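Local coordinates for protein glcnac-alpha-1,4-gal-releasing endo-beta-galactosidase (Clostridium perfringens, PDB 1UPS) that probably hydrolyses O-glycosidic bonds as a calcium-binding family 16 endo-beta-galactosidase that releases GlcNAc-alpha-1,4-Gal, at residues N71-E76 with S212-Y217. Numbering follows the deposited sequence.
With CA (calcium ion), chain C.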
# COMPACT_ATOMS: atom_id res chain seq x y z
N ASN A 71 -4.63 -27.66 -3.76
CA ASN A 71 -5.27 -27.43 -2.46
C ASN A 71 -6.05 -26.10 -2.44
O ASN A 71 -5.95 -25.31 -1.49
CB ASN A 71 -4.19 -27.47 -1.36
CG ASN A 71 -4.77 -27.59 0.04
OD1 ASN A 71 -5.64 -28.43 0.32
ND2 ASN A 71 -4.28 -26.75 0.94
N GLY A 72 -6.84 -25.87 -3.49
CA GLY A 72 -7.64 -24.66 -3.62
C GLY A 72 -6.89 -23.36 -3.93
O GLY A 72 -7.48 -22.28 -3.81
N SER A 73 -5.62 -23.45 -4.34
CA SER A 73 -4.81 -22.25 -4.61
C SER A 73 -4.22 -22.27 -6.00
O SER A 73 -3.91 -23.34 -6.55
CB SER A 73 -3.65 -22.15 -3.60
OG SER A 73 -4.14 -21.84 -2.30
N LEU A 74 -4.05 -21.08 -6.58
CA LEU A 74 -3.15 -20.96 -7.73
C LEU A 74 -1.70 -21.03 -7.21
O LEU A 74 -1.30 -20.25 -6.32
CB LEU A 74 -3.38 -19.62 -8.45
CG LEU A 74 -2.35 -19.21 -9.52
CD1 LEU A 74 -2.49 -20.11 -10.74
CD2 LEU A 74 -2.57 -17.73 -9.88
N VAL A 75 -0.92 -21.94 -7.79
CA VAL A 75 0.50 -22.07 -7.49
C VAL A 75 1.31 -21.72 -8.75
O VAL A 75 1.53 -22.57 -9.63
CB VAL A 75 0.86 -23.48 -6.95
CG1 VAL A 75 2.39 -23.63 -6.69
CG2 VAL A 75 0.06 -23.80 -5.70
N GLU A 76 1.73 -20.46 -8.84
CA GLU A 76 2.66 -20.03 -9.89
C GLU A 76 4.04 -20.52 -9.53
O GLU A 76 4.43 -20.42 -8.37
CB GLU A 76 2.69 -18.49 -9.94
CG GLU A 76 1.35 -17.91 -10.36
CD GLU A 76 1.41 -16.39 -10.48
OE1 GLU A 76 0.75 -15.84 -11.40
OE2 GLU A 76 2.09 -15.75 -9.65
N SER A 212 5.21 -19.79 5.66
CA SER A 212 4.69 -21.12 6.02
C SER A 212 3.18 -21.15 6.28
O SER A 212 2.61 -22.22 6.58
CB SER A 212 5.43 -21.68 7.25
OG SER A 212 5.08 -20.95 8.41
N GLU A 213 2.55 -19.98 6.18
CA GLU A 213 1.13 -19.80 6.53
C GLU A 213 0.40 -18.93 5.49
O GLU A 213 0.99 -18.04 4.89
CB GLU A 213 1.02 -19.10 7.89
CG GLU A 213 1.66 -19.86 9.03
CD GLU A 213 1.97 -19.00 10.25
OE1 GLU A 213 2.54 -19.56 11.21
OE2 GLU A 213 1.67 -17.78 10.26
N TYR A 214 -0.90 -19.16 5.32
CA TYR A 214 -1.72 -18.23 4.56
C TYR A 214 -1.99 -17.00 5.43
O TYR A 214 -2.36 -17.15 6.62
CB TYR A 214 -3.05 -18.85 4.16
CG TYR A 214 -2.91 -19.78 2.99
CD1 TYR A 214 -2.93 -19.29 1.68
CD2 TYR A 214 -2.72 -21.15 3.20
CE1 TYR A 214 -2.81 -20.18 0.58
CE2 TYR A 214 -2.60 -22.03 2.13
CZ TYR A 214 -2.63 -21.54 0.82
OH TYR A 214 -2.49 -22.43 -0.24
N HIS A 215 -1.81 -15.82 4.83
CA HIS A 215 -2.22 -14.56 5.46
C HIS A 215 -2.99 -13.71 4.45
O HIS A 215 -2.98 -14.01 3.26
CB HIS A 215 -1.02 -13.82 6.05
CG HIS A 215 -0.46 -14.53 7.23
ND1 HIS A 215 -0.93 -14.30 8.51
CD2 HIS A 215 0.44 -15.54 7.33
CE1 HIS A 215 -0.30 -15.11 9.35
NE2 HIS A 215 0.53 -15.87 8.66
N ILE A 216 -3.71 -12.71 4.95
CA ILE A 216 -4.55 -11.88 4.11
C ILE A 216 -3.85 -10.54 3.90
O ILE A 216 -3.44 -9.88 4.87
CB ILE A 216 -5.99 -11.72 4.72
CG1 ILE A 216 -6.69 -13.09 4.84
CG2 ILE A 216 -6.84 -10.81 3.87
CD1 ILE A 216 -8.13 -13.04 5.43
N TYR A 217 -3.73 -10.14 2.63
CA TYR A 217 -3.14 -8.87 2.23
C TYR A 217 -4.20 -8.09 1.48
O TYR A 217 -4.85 -8.63 0.58
CB TYR A 217 -1.93 -9.11 1.30
CG TYR A 217 -0.86 -9.97 1.95
CD1 TYR A 217 -0.83 -11.36 1.77
CD2 TYR A 217 0.11 -9.40 2.78
CE1 TYR A 217 0.17 -12.16 2.37
CE2 TYR A 217 1.10 -10.17 3.39
CZ TYR A 217 1.11 -11.56 3.18
OH TYR A 217 2.07 -12.32 3.79
CA CA C . -9.33 -20.94 -3.17
O HOH W 1 -9.95 -22.62 -1.44
O HOH W 2 -11.14 -19.78 -2.15
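S73 and Y214 meet through their hydroxyls, a worked example of how one long aromatic side chain can link a strand to the residue leading into another strand three places along the sheet. The hydrogen bond between S73 OG and Y214 OH measures 2.7 Å, and either oxygen could be the donor. The backbones stay well apart, with 10.5 Å between S73 CA and Y214 CA, so the length of the tyrosine makes up the difference. Its CG lies anti to the carbonyl carbon (chi1 -78°), which sends the ring out toward the 71-76 segment.

Van der Waals contact adds nothing separate. S73 OG comes obliquely to the phenol, and its approach to Y214 CZ (3.5 Å), like that of S73 CB to Y214 OH (3.6 Å), comes with the bond; no other side chains meet across the two segments. Both residues are buried, and only 94 Å² of surface is buried between the segments, both sides summed. Between their strands, 73-78 and 215-221, run 267-279 and 129-136, all in one antiparallel sheet of the GH16 domain, whose jelly-roll beta-sandwich belongs to the concanavalin clan. Y214 thus reaches across both intervening strands, touching A270 on one and R134 and K136 on the other.

Metal coordination sits one residue before the serine: G72 O binds the calcium ion at 2.4 Å, and two waters join it. E37, N39 and D272 complete the site. The S73 side chain also touches D272, so the serine hydroxyl lies just behind the first shell.

The residues before and after Y214 bond to each other. H215 NE2 donates to E213 OE2 over 2.7 Å, the oxygen lying almost in the imidazole plane and accepting through its anti lone pair. D231 takes the bond from H215 ND1, so both imidazole nitrogens are engaged and the ring's rotation is fixed.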